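Local atomic coordinates of inositol dehydrogenase (Lactobacillus casei, PDB entry 4N54), a protein that probably catalyses the NAD(H)-dependent oxidation of scyllo-inositol to a ketone, holding the cofactor on a Rossmann fold. Residues G135-F140 and S193-D198; S166-A171 and H254-E259; G186-D191 and A248-A253; W212-N217 and T231-M236. All coordinates share one frame; numbering follows the deposited sequence.

Contact 1. Residues G135-F140 and S193-D198; sequences GFMRRF and SIHDID. With NAI (1,4-dihydronicotinamide adenine dinucleotide), chain E; 2H3 ((1r,2r,3r,4r,5r,6r)-cyclohexane-1,2,3,4,5,6-hexol), chain F.
The carboxylate of Asp198 lies almost flat over the benzene ring of Phe136, their planes 6° apart, an unusual meeting of a charged group with an aromatic face. The pair ties the loop after strand 132-134, the outer strand of the Rossmann sheet, to helix 193-204 of the Gfo/Idh/MocA C-terminal part. Asp198 CG is anti to the backbone N (chi1 -175°), which spreads the side chain across the ring: Asp198 CB makes a CH-pi contact 3.8 Å from the Phe136 centroid, while the carboxylate sits toward the rim. Arg139 probably makes this tolerable by offsetting the charge. In a side-on salt bridge, Arg139 NE gives a bond of 2.8 Å to the syn lone pair of Asp198 OD2 and Arg139 NH2 reaches Asp198 OD1 at 2.7 Å, with the two groups nearly coplanar. Trp202 adds a cation-pi contact to the same guanidinium.

Arg138 works differently. Its guanidinium is only 4° from parallel to the His195 imidazole, but it is His195 CB that rests over its centre. Arg138 NH1 meets Asp196 OD1 at 3.1 Å from above the carboxylate plane; Ser164 also bonds Asp196 OD1, and Ser166 OG joins Arg138 NH2 to Asp196 OD2. Two bonds fix the turn of the His195 ring: a water links ND1 to the backbone N of Arg138, and His195 NE2 shares a 2.7 Å hydrogen bond with O2 of the scyllo-inositol. Unbranched and polarisable, Met137 can bend between histidine and cofactor, its SD 3.4 Å from His195 CE1 and accepting a weak bond of 3.5 Å from N7N of the nicotinamide amide.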
# COMPACT_ATOMS: atom_id res chain seq x y z
N GLY A 135 -2.06 -32.91 -0.17
CA GLY A 135 -2.73 -31.66 0.12
C GLY A 135 -1.89 -30.42 0.23
O GLY A 135 -2.02 -29.66 1.17
N PHE A 136 -1.03 -30.20 -0.74
CA PHE A 136 -0.34 -28.94 -0.87
C PHE A 136 -1.27 -27.90 -1.51
O PHE A 136 -1.16 -27.60 -2.68
CB PHE A 136 0.93 -29.11 -1.68
CG PHE A 136 2.03 -29.80 -0.95
CD1 PHE A 136 2.53 -29.29 0.22
CD2 PHE A 136 2.59 -30.95 -1.44
CE1 PHE A 136 3.54 -29.91 0.88
CE2 PHE A 136 3.60 -31.56 -0.78
CZ PHE A 136 4.08 -31.05 0.38
N MET A 137 -2.17 -27.36 -0.71
CA MET A 137 -3.24 -26.51 -1.19
C MET A 137 -2.80 -25.19 -1.82
O MET A 137 -3.54 -24.63 -2.61
CB MET A 137 -4.26 -26.24 -0.09
CG MET A 137 -3.86 -25.20 0.91
SD MET A 137 -2.41 -25.64 1.84
CE MET A 137 -2.26 -24.23 2.89
N ARG A 138 -1.62 -24.71 -1.48
CA ARG A 138 -1.12 -23.48 -2.07
C ARG A 138 -1.06 -23.54 -3.60
O ARG A 138 -1.21 -22.54 -4.26
CB ARG A 138 0.24 -23.13 -1.51
CG ARG A 138 0.20 -22.60 -0.12
CD ARG A 138 1.53 -22.12 0.36
NE ARG A 138 1.61 -22.12 1.81
CZ ARG A 138 2.60 -21.60 2.50
NH1 ARG A 138 3.60 -21.03 1.89
NH2 ARG A 138 2.58 -21.65 3.81
N ARG A 139 -0.84 -24.74 -4.13
CA ARG A 139 -0.83 -24.95 -5.57
C ARG A 139 -2.16 -24.60 -6.20
O ARG A 139 -2.23 -24.36 -7.39
CB ARG A 139 -0.48 -26.39 -5.91
CG ARG A 139 0.88 -26.81 -5.46
CD ARG A 139 1.40 -27.90 -6.33
NE ARG A 139 2.71 -28.36 -5.92
CZ ARG A 139 3.48 -29.11 -6.68
NH1 ARG A 139 3.07 -29.48 -7.87
NH2 ARG A 139 4.66 -29.50 -6.24
N PHE A 140 -3.20 -24.59 -5.39
CA PHE A 140 -4.52 -24.25 -5.85
C PHE A 140 -4.93 -22.81 -5.54
O PHE A 140 -5.97 -22.37 -5.98
CB PHE A 140 -5.54 -25.21 -5.27
CG PHE A 140 -5.52 -26.57 -5.89
CD1 PHE A 140 -4.72 -27.56 -5.39
CD2 PHE A 140 -6.32 -26.85 -6.97
CE1 PHE A 140 -4.72 -28.79 -5.95
CE2 PHE A 140 -6.30 -28.09 -7.53
CZ PHE A 140 -5.51 -29.05 -7.02
N SER A 193 7.18 -25.38 7.23
CA SER A 193 8.17 -25.10 6.20
C SER A 193 8.01 -25.99 4.97
O SER A 193 8.52 -25.68 3.91
CB SER A 193 9.58 -25.22 6.76
OG SER A 193 9.95 -24.12 7.54
N ILE A 194 7.27 -27.08 5.12
CA ILE A 194 7.11 -28.00 4.03
C ILE A 194 6.27 -27.43 2.89
O ILE A 194 6.47 -27.78 1.75
CB ILE A 194 6.57 -29.35 4.51
CG1 ILE A 194 6.75 -30.39 3.41
CG2 ILE A 194 5.14 -29.24 4.94
CD1 ILE A 194 6.67 -31.76 3.84
N HIS A 195 5.33 -26.54 3.21
CA HIS A 195 4.58 -25.83 2.19
C HIS A 195 5.49 -25.00 1.30
O HIS A 195 5.33 -24.97 0.10
CB HIS A 195 3.58 -24.88 2.82
CG HIS A 195 2.38 -25.55 3.40
ND1 HIS A 195 1.33 -26.00 2.63
CD2 HIS A 195 2.05 -25.82 4.68
CE1 HIS A 195 0.42 -26.53 3.41
NE2 HIS A 195 0.82 -26.43 4.66
N ASP A 196 6.45 -24.35 1.93
CA ASP A 196 7.38 -23.48 1.26
C ASP A 196 8.35 -24.27 0.40
O ASP A 196 8.74 -23.83 -0.66
CB ASP A 196 8.14 -22.66 2.27
CG ASP A 196 7.25 -21.81 3.12
OD1 ASP A 196 6.62 -20.88 2.59
OD2 ASP A 196 7.18 -22.07 4.33
N ILE A 197 8.75 -25.43 0.88
CA ILE A 197 9.62 -26.30 0.13
C ILE A 197 8.95 -26.70 -1.17
O ILE A 197 9.55 -26.62 -2.22
CB ILE A 197 9.99 -27.54 0.94
CG1 ILE A 197 11.00 -27.17 2.02
CG2 ILE A 197 10.54 -28.61 0.04
CD1 ILE A 197 11.35 -28.26 2.90
N ASP A 198 7.69 -27.07 -1.08
CA ASP A 198 6.93 -27.45 -2.25
C ASP A 198 6.75 -26.30 -3.24
O ASP A 198 6.79 -26.51 -4.44
CB ASP A 198 5.59 -28.01 -1.87
CG ASP A 198 4.83 -28.52 -3.05
OD1 ASP A 198 5.22 -29.57 -3.59
OD2 ASP A 198 3.86 -27.87 -3.46
PA NAI E . -6.03 -31.76 15.06
O1A NAI E . -5.21 -32.27 16.12
O2A NAI E . -6.73 -30.48 15.13
O5B NAI E . -7.09 -32.81 14.64
C5B NAI E . -6.81 -34.17 14.71
C4B NAI E . -8.02 -35.00 14.39
O4B NAI E . -7.55 -36.30 14.07
C3B NAI E . -8.96 -35.19 15.56
O3B NAI E . -10.25 -35.37 15.04
C2B NAI E . -8.58 -36.52 16.14
O2B NAI E . -9.73 -37.11 16.72
C1B NAI E . -8.16 -37.26 14.91
N9A NAI E . -7.24 -38.35 15.20
C8A NAI E . -6.12 -38.26 15.89
N7A NAI E . -5.50 -39.44 15.98
C5A NAI E . -6.23 -40.31 15.30
C6A NAI E . -6.14 -41.74 14.99
N6A NAI E . -5.11 -42.43 15.43
N1A NAI E . -7.09 -42.30 14.25
C2A NAI E . -8.11 -41.57 13.81
N3A NAI E . -8.26 -40.26 14.05
C4A NAI E . -7.37 -39.59 14.79
O3 NAI E . -5.08 -31.75 13.80
PN NAI E . -5.22 -30.80 12.57
O1N NAI E . -4.70 -29.51 12.92
O2N NAI E . -6.53 -30.92 12.00
O5D NAI E . -4.22 -31.48 11.57
C5D NAI E . -4.59 -32.53 10.71
C4D NAI E . -3.62 -32.77 9.56
O4D NAI E . -3.80 -31.76 8.60
C3D NAI E . -2.17 -32.74 9.97
O3D NAI E . -1.48 -33.75 9.26
C2D NAI E . -1.73 -31.38 9.54
O2D NAI E . -0.36 -31.34 9.20
C1D NAI E . -2.62 -31.07 8.36
N1N NAI E . -2.99 -29.68 8.27
C2N NAI E . -2.83 -29.10 7.13
C3N NAI E . -3.15 -27.79 6.91
C7N NAI E . -2.90 -27.19 5.57
O7N NAI E . -2.74 -26.03 5.49
N7N NAI E . -2.86 -27.90 4.48
C4N NAI E . -3.72 -26.96 8.03
C5N NAI E . -3.86 -27.74 9.24
C6N NAI E . -3.50 -29.06 9.31
O3 2H3 F . -0.89 -24.28 7.14
C3 2H3 F . -0.36 -24.68 8.35
C4 2H3 F . -1.12 -24.07 9.49
O4 2H3 F . -0.92 -22.71 9.51
C5 2H3 F . -0.58 -24.56 10.81
O5 2H3 F . -1.26 -24.01 11.85
C6 2H3 F . -0.66 -26.05 10.88
O6 2H3 F . -0.17 -26.50 12.07
C1 2H3 F . 0.14 -26.70 9.80
O1 2H3 F . -0.14 -28.04 9.83
C2 2H3 F . -0.34 -26.17 8.33
O2 2H3 F . 0.50 -26.60 7.35
O HOH W 1 0.58 -25.94 -0.18

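Contact 2. Residues S166-A171 and H254-E259; sequences SIDPAA and HGYHVE. With 2H3 ((1r,2r,3r,4r,5r,6r)-cyclohexane-1,2,3,4,5,6-hexol), chain F.
Asp168 and Tyr256 cross obliquely, carboxylate and ring planes 33° apart, with Asp168 OD1 3.4 Å from Tyr256 CE1. Both groups address the same substrate. The two carboxylate oxygens divide neighbouring hydroxyls of scyllo-inositol between them, Asp168 OD1 accepting from O4 at 2.9 Å and Asp168 OD2 from O5 at 2.6 Å. With chi1 at -174° the phenol swings away from the Tyr256 main-chain nitrogen and up to the inositol, its OH 3.2 Å from O4. The ring is wedged in place, with Val258 CG2 over one face and Pro169 CD 3.9 Å from Tyr256 CD1 at an oblique approach. A leucine here would probably take away the hydroxyl near O4 and O3 and open a gap beside Pro169.

Beneath this pocket, strands 159-169 and 257-264 run antiparallel near one end of the large mixed sheet of the C-terminal domain. Ile167 and His257 form a hydrogen-bonded pair, Ile167 N to His257 O at 2.8 Å and His257 N to Ile167 O at 2.9 Å. Gly255 adopts backbone angles at which any side chain would strike the preceding carbonyl oxygen, so glycine suits the approach to the strand. The imidazole of His257 is held in its own plane between His254 and Glu259: His257 NE2 points almost straight at Glu259 OE1 (2.8 Å, 177°), an oxygen that also pairs with Arg270 of a neighbouring subunit.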
# COMPACT_ATOMS: atom_id res chain seq x y z
N SER A 166 6.21 -18.44 6.53
CA SER A 166 4.98 -19.03 7.03
C SER A 166 4.92 -18.90 8.55
O SER A 166 5.49 -19.69 9.27
CB SER A 166 4.84 -20.48 6.61
OG SER A 166 4.91 -20.65 5.22
N ILE A 167 4.23 -17.88 9.02
CA ILE A 167 4.21 -17.59 10.44
C ILE A 167 2.78 -17.58 10.94
O ILE A 167 2.00 -16.74 10.56
CB ILE A 167 4.90 -16.27 10.73
CG1 ILE A 167 6.24 -16.22 10.01
CG2 ILE A 167 5.09 -16.07 12.22
CD1 ILE A 167 6.99 -14.99 10.22
N ASP A 168 2.45 -18.57 11.76
CA ASP A 168 1.12 -18.69 12.34
C ASP A 168 0.80 -17.49 13.23
O ASP A 168 1.69 -16.83 13.72
CB ASP A 168 1.01 -19.98 13.16
CG ASP A 168 0.20 -21.04 12.47
OD1 ASP A 168 -0.58 -20.70 11.57
OD2 ASP A 168 0.32 -22.21 12.84
N PRO A 169 -0.49 -17.23 13.45
CA PRO A 169 -0.93 -16.13 14.30
C PRO A 169 -0.74 -16.43 15.77
O PRO A 169 -1.00 -17.53 16.20
CB PRO A 169 -2.41 -16.07 14.00
CG PRO A 169 -2.77 -17.40 13.65
CD PRO A 169 -1.64 -17.94 12.89
N ALA A 170 -0.31 -15.44 16.53
CA ALA A 170 -0.19 -15.55 17.97
C ALA A 170 -1.53 -15.88 18.59
O ALA A 170 -1.58 -16.57 19.58
CB ALA A 170 0.35 -14.30 18.53
N ALA A 171 -2.60 -15.43 17.97
CA ALA A 171 -3.94 -15.72 18.43
C ALA A 171 -4.27 -17.21 18.35
O ALA A 171 -5.11 -17.69 19.07
CB ALA A 171 -4.95 -14.92 17.66
N HIS A 254 0.37 -9.94 14.05
CA HIS A 254 -0.55 -9.20 13.20
C HIS A 254 -1.58 -10.06 12.50
O HIS A 254 -2.55 -9.55 11.99
CB HIS A 254 0.21 -8.34 12.20
CG HIS A 254 1.04 -9.11 11.22
ND1 HIS A 254 2.29 -9.58 11.51
CD2 HIS A 254 0.79 -9.46 9.94
CE1 HIS A 254 2.77 -10.21 10.46
NE2 HIS A 254 1.88 -10.15 9.49
N GLY A 255 -1.37 -11.36 12.51
CA GLY A 255 -2.23 -12.28 11.82
C GLY A 255 -1.49 -13.49 11.29
O GLY A 255 -0.54 -13.95 11.90
N TYR A 256 -1.95 -14.01 10.17
CA TYR A 256 -1.37 -15.19 9.55
C TYR A 256 -0.43 -14.73 8.47
O TYR A 256 -0.86 -14.29 7.43
CB TYR A 256 -2.48 -16.04 8.97
CG TYR A 256 -2.11 -17.39 8.39
CD1 TYR A 256 -1.18 -18.20 8.99
CD2 TYR A 256 -2.72 -17.86 7.26
CE1 TYR A 256 -0.87 -19.42 8.47
CE2 TYR A 256 -2.42 -19.07 6.73
CZ TYR A 256 -1.49 -19.85 7.34
OH TYR A 256 -1.19 -21.06 6.81
N HIS A 257 0.86 -14.79 8.73
CA HIS A 257 1.80 -14.31 7.76
C HIS A 257 2.35 -15.40 6.85
O HIS A 257 3.35 -16.02 7.13
CB HIS A 257 2.93 -13.52 8.39
CG HIS A 257 3.64 -12.62 7.44
ND1 HIS A 257 3.40 -11.27 7.36
CD2 HIS A 257 4.56 -12.89 6.48
CE1 HIS A 257 4.16 -10.74 6.43
NE2 HIS A 257 4.87 -11.71 5.87
N VAL A 258 1.67 -15.59 5.73
CA VAL A 258 2.18 -16.46 4.70
C VAL A 258 2.53 -15.60 3.51
O VAL A 258 1.66 -15.10 2.83
CB VAL A 258 1.18 -17.55 4.32
CG1 VAL A 258 1.76 -18.44 3.26
CG2 VAL A 258 0.85 -18.36 5.53
N GLU A 259 3.81 -15.41 3.29
CA GLU A 259 4.32 -14.56 2.24
C GLU A 259 5.37 -15.30 1.42
O GLU A 259 6.16 -16.04 1.96
CB GLU A 259 4.93 -13.29 2.84
CG GLU A 259 5.67 -12.43 1.87
CD GLU A 259 6.52 -11.39 2.53
OE1 GLU A 259 6.63 -11.41 3.76
OE2 GLU A 259 7.09 -10.55 1.82
O3 2H3 F . -0.89 -24.28 7.14
C3 2H3 F . -0.36 -24.68 8.35
C4 2H3 F . -1.12 -24.07 9.49
O4 2H3 F . -0.92 -22.71 9.51
C5 2H3 F . -0.58 -24.56 10.81
O5 2H3 F . -1.26 -24.01 11.85
C6 2H3 F . -0.66 -26.05 10.88
O6 2H3 F . -0.17 -26.50 12.07
C1 2H3 F . 0.14 -26.70 9.80
O1 2H3 F . -0.14 -28.04 9.83
C2 2H3 F . -0.34 -26.17 8.33
O2 2H3 F . 0.50 -26.60 7.35

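Contact 3. Residues G186-D191 and A248-A253; sequences GGLFLD and AGRNAA. With 2H3 ((1r,2r,3r,4r,5r,6r)-cyclohexane-1,2,3,4,5,6-hexol), chain F.
Asp191 holds CG opposite its main-chain nitrogen (chi1 -169°), and Arg250 folds at chi2 (-68°) before running out straight to its guanidinium; together these torsions bring carboxylate and guanidinium into a salt bridge. Arg250 NH2 gives Asp191 OD2 a short bond of 2.6 Å, lying in the guanidinium plane and using the anti lone pair of the oxygen, with the two planes 32° apart. Asp191 OD2 also accepts from O6 of scyllo-inositol at 2.7 Å, while Asp191 OD1 takes O1 at 2.7 Å and forms a salt bridge with Lys108. Arg250 NH1 adds a weak bond of 3.4 Å to O6 and a salt bridge to Asp168, so one arginine braces two substrate-binding acids.

The contact lies where the short helix 188-191 meets the end of strand 243-249 in the C-terminal domain, just before the chain turns a corner at Arg250. Replacing Asp191 with an alanine would probably leave Arg250 NH2 without its acceptor and O1 and O6 without the carboxylate that fixes them.

Below the polar layer Leu188 is the apolar wedge. Leu188 CG rests 3.8 Å from Ala248 CB, where the small methyl lets the helix come close, and Leu188 CD1 lies 3.7 Å from Gly249 N. Leu188 CD1 also comes 3.8 Å from Arg250 NE, the two side chains running alongside one another and pointing opposite ways.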
# COMPACT_ATOMS: atom_id res chain seq x y z
N GLY A 186 5.82 -33.20 14.04
CA GLY A 186 7.00 -33.34 13.22
C GLY A 186 7.90 -32.14 13.37
O GLY A 186 9.00 -32.11 12.83
N GLY A 187 7.43 -31.14 14.10
CA GLY A 187 8.18 -29.93 14.31
C GLY A 187 7.88 -28.87 13.27
O GLY A 187 7.23 -29.15 12.29
N LEU A 188 8.38 -27.67 13.51
CA LEU A 188 8.10 -26.50 12.68
C LEU A 188 8.37 -26.71 11.20
O LEU A 188 7.60 -26.27 10.35
CB LEU A 188 8.91 -25.31 13.18
CG LEU A 188 8.72 -23.93 12.57
CD1 LEU A 188 7.32 -23.46 12.76
CD2 LEU A 188 9.68 -22.97 13.17
N PHE A 189 9.46 -27.41 10.91
CA PHE A 189 9.92 -27.56 9.56
C PHE A 189 9.09 -28.54 8.75
O PHE A 189 8.81 -28.29 7.59
CB PHE A 189 11.39 -27.92 9.58
CG PHE A 189 12.24 -26.87 10.18
CD1 PHE A 189 12.35 -25.65 9.59
CD2 PHE A 189 12.91 -27.08 11.34
CE1 PHE A 189 13.12 -24.69 10.14
CE2 PHE A 189 13.68 -26.11 11.88
CZ PHE A 189 13.79 -24.93 11.28
N LEU A 190 8.68 -29.63 9.37
CA LEU A 190 7.85 -30.63 8.73
C LEU A 190 6.39 -30.20 8.67
O LEU A 190 5.65 -30.64 7.82
CB LEU A 190 7.92 -31.94 9.49
CG LEU A 190 8.99 -32.98 9.18
CD1 LEU A 190 8.81 -33.50 7.80
CD2 LEU A 190 10.36 -32.41 9.38
N ASP A 191 5.98 -29.35 9.60
CA ASP A 191 4.59 -28.95 9.71
C ASP A 191 4.29 -27.70 8.90
O ASP A 191 3.25 -27.60 8.29
CB ASP A 191 4.19 -28.73 11.16
CG ASP A 191 2.71 -28.57 11.34
OD1 ASP A 191 1.96 -29.37 10.77
OD2 ASP A 191 2.29 -27.63 12.03
N ALA A 248 9.84 -19.56 9.36
CA ALA A 248 8.60 -20.12 9.86
C ALA A 248 8.51 -19.82 11.33
O ALA A 248 9.51 -19.55 11.98
CB ALA A 248 8.53 -21.56 9.62
N GLY A 249 7.30 -19.87 11.86
CA GLY A 249 7.05 -19.44 13.21
C GLY A 249 5.65 -19.64 13.70
O GLY A 249 4.76 -20.00 12.95
N ARG A 250 5.45 -19.42 14.99
CA ARG A 250 4.15 -19.60 15.60
C ARG A 250 3.67 -18.33 16.29
O ARG A 250 2.62 -18.32 16.89
CB ARG A 250 4.16 -20.76 16.58
CG ARG A 250 4.61 -22.09 16.02
CD ARG A 250 3.64 -22.67 15.03
NE ARG A 250 4.04 -23.98 14.56
CZ ARG A 250 3.35 -24.73 13.72
NH1 ARG A 250 2.21 -24.30 13.22
NH2 ARG A 250 3.78 -25.92 13.38
N ASN A 251 4.44 -17.26 16.17
CA ASN A 251 4.12 -16.01 16.84
C ASN A 251 4.08 -14.78 15.94
O ASN A 251 4.90 -13.90 16.06
CB ASN A 251 5.08 -15.76 18.00
CG ASN A 251 4.69 -14.56 18.82
OD1 ASN A 251 3.53 -14.28 19.00
ND2 ASN A 251 5.67 -13.87 19.32
N ALA A 252 3.10 -14.73 15.06
CA ALA A 252 2.88 -13.52 14.29
C ALA A 252 1.81 -12.69 14.99
O ALA A 252 0.70 -13.15 15.17
CB ALA A 252 2.50 -13.83 12.89
N ALA A 253 2.17 -11.50 15.40
CA ALA A 253 1.28 -10.63 16.17
C ALA A 253 0.17 -10.02 15.35
O ALA A 253 -0.85 -9.62 15.89
CB ALA A 253 2.06 -9.56 16.86
O3 2H3 F . -0.89 -24.28 7.14
C3 2H3 F . -0.36 -24.68 8.35
C4 2H3 F . -1.12 -24.07 9.49
O4 2H3 F . -0.92 -22.71 9.51
C5 2H3 F . -0.58 -24.56 10.81
O5 2H3 F . -1.26 -24.01 11.85
C6 2H3 F . -0.66 -26.05 10.88
O6 2H3 F . -0.17 -26.50 12.07
C1 2H3 F . 0.14 -26.70 9.80
O1 2H3 F . -0.14 -28.04 9.83
C2 2H3 F . -0.34 -26.17 8.33
O2 2H3 F . 0.50 -26.60 7.35

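Contact 4. Residues W212-N217 and T231-M236; sequences WAIGLN and TGAALM
Six backbone hydrogen bonds join Trp212, Ile214 and Leu216 to Leu235, Ala233 and Thr231, in an antiparallel ladder. The shortest is Ile214 N to Ala233 O at 2.8 Å; the longest, Thr231 N to Leu216 O at 3.2 Å, is accompanied by a water that donates to Leu216 O (3.0 Å) and accepts from Thr231 OG1 (2.8 Å). Thr231 OG1 stands anti to the carbonyl carbon (chi1 -44°), a position that suits it to this bridge at the end of the ladder.

Between the hydrogen-bonded pairs the residues are small. Ala213 CB and Ala234 CB touch at 3.9 Å, and Gly215 faces Gly232 without any side chains, so this surface stays low. The other surface is bulky: Ile214 CG2 lies over one face of the Trp212 indole, whose NE1 is tied to Asn345, and Ile214 CG1 nears Ala233 CB at 4.3 Å.

Each surface has its own cover. Leu338 of helix 325-344 packs on Ala213 and Ala234, whereas Trp212 and Met236 of a neighbouring subunit lie on Leu235 and Ile214, and strand 231-238 is bonded on its far edge to strand 243-249 of the same mixed sheet.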
# COMPACT_ATOMS: atom_id res chain seq x y z
N TRP A 212 21.03 -24.74 5.82
CA TRP A 212 21.37 -24.44 7.21
C TRP A 212 20.14 -23.79 7.84
O TRP A 212 19.53 -22.93 7.24
CB TRP A 212 22.57 -23.51 7.32
CG TRP A 212 22.96 -23.17 8.72
CD1 TRP A 212 22.86 -23.98 9.81
CD2 TRP A 212 23.49 -21.94 9.19
NE1 TRP A 212 23.30 -23.33 10.92
CE2 TRP A 212 23.69 -22.07 10.57
CE3 TRP A 212 23.81 -20.73 8.58
CZ2 TRP A 212 24.20 -21.05 11.34
CZ3 TRP A 212 24.31 -19.73 9.35
CH2 TRP A 212 24.51 -19.89 10.71
N ALA A 213 19.78 -24.22 9.04
CA ALA A 213 18.63 -23.69 9.74
C ALA A 213 18.98 -23.32 11.18
O ALA A 213 19.69 -24.04 11.85
CB ALA A 213 17.51 -24.66 9.72
N ILE A 214 18.50 -22.17 11.62
CA ILE A 214 18.65 -21.74 13.00
C ILE A 214 17.27 -21.44 13.57
O ILE A 214 16.30 -21.52 12.87
CB ILE A 214 19.60 -20.57 13.17
CG1 ILE A 214 19.11 -19.34 12.41
CG2 ILE A 214 20.99 -20.95 12.71
CD1 ILE A 214 20.05 -18.20 12.46
N GLY A 215 17.21 -21.10 14.85
CA GLY A 215 15.94 -21.01 15.54
C GLY A 215 16.03 -20.39 16.92
O GLY A 215 17.12 -20.26 17.47
N LEU A 216 14.88 -19.99 17.46
CA LEU A 216 14.82 -19.21 18.69
C LEU A 216 13.42 -19.26 19.32
O LEU A 216 12.43 -19.23 18.63
CB LEU A 216 15.24 -17.77 18.43
CG LEU A 216 15.20 -16.73 19.55
CD1 LEU A 216 16.09 -17.13 20.71
CD2 LEU A 216 15.59 -15.37 19.05
N ASN A 217 13.39 -19.36 20.64
CA ASN A 217 12.17 -19.25 21.42
C ASN A 217 12.37 -18.11 22.41
O ASN A 217 13.38 -18.06 23.10
CB ASN A 217 11.86 -20.55 22.15
CG ASN A 217 11.41 -21.66 21.24
OD1 ASN A 217 11.84 -21.74 20.11
ND2 ASN A 217 10.56 -22.51 21.74
N THR A 231 10.21 -19.75 16.45
CA THR A 231 10.58 -19.13 15.18
C THR A 231 11.88 -19.71 14.61
O THR A 231 12.90 -19.75 15.27
CB THR A 231 10.75 -17.60 15.31
OG1 THR A 231 9.68 -17.03 16.07
CG2 THR A 231 10.77 -16.95 13.93
N GLY A 232 11.81 -20.15 13.36
CA GLY A 232 12.97 -20.64 12.65
C GLY A 232 13.30 -19.88 11.37
O GLY A 232 12.43 -19.33 10.71
N ALA A 233 14.58 -19.87 11.04
CA ALA A 233 15.07 -19.24 9.83
C ALA A 233 16.06 -20.17 9.13
O ALA A 233 16.75 -20.91 9.78
CB ALA A 233 15.72 -17.96 10.15
N ALA A 234 16.11 -20.11 7.81
CA ALA A 234 16.95 -21.02 7.06
C ALA A 234 17.42 -20.50 5.71
O ALA A 234 16.69 -19.82 5.01
CB ALA A 234 16.25 -22.32 6.87
N LEU A 235 18.65 -20.84 5.37
CA LEU A 235 19.21 -20.59 4.06
C LEU A 235 19.36 -21.92 3.33
O LEU A 235 19.85 -22.88 3.89
CB LEU A 235 20.56 -19.92 4.20
CG LEU A 235 21.36 -19.59 2.95
CD1 LEU A 235 20.57 -18.71 2.05
CD2 LEU A 235 22.61 -18.90 3.32
N MET A 236 18.89 -21.97 2.09
CA MET A 236 19.01 -23.17 1.27
C MET A 236 19.65 -22.86 -0.08
O MET A 236 19.46 -21.79 -0.63
CB MET A 236 17.66 -23.83 1.06
CG MET A 236 16.82 -23.96 2.29
SD MET A 236 15.53 -25.18 2.20
CE MET A 236 14.52 -24.47 0.96
O HOH W 2 11.02 -16.62 18.49

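Overall arrangement
From the N terminus, residues 135-140 leave the Rossmann sheet and are met by 193-198, where contact 1 closes its loop and ties the cofactor domain to helix 193-204. Meanwhile 166-171 and 186-191 have opened contacts 2 and 3, so contact 1 crosses both. Contact 4 then closes a short connection, with helix 222-225 in it, between neighbouring antiparallel strands. It is nested within contact 3, closed at 248-253, which is nested in turn within contact 2, closed at 254-259. Contacts 2, 3 and 4 reach the same mixed sheet and a neighbouring subunit; contacts 1, 2 and 3 converge on scyllo-inositol. Contact 2 touches contacts 1 and 3, and contact 3 touches contact 4 through strands 243-249 and 231-238.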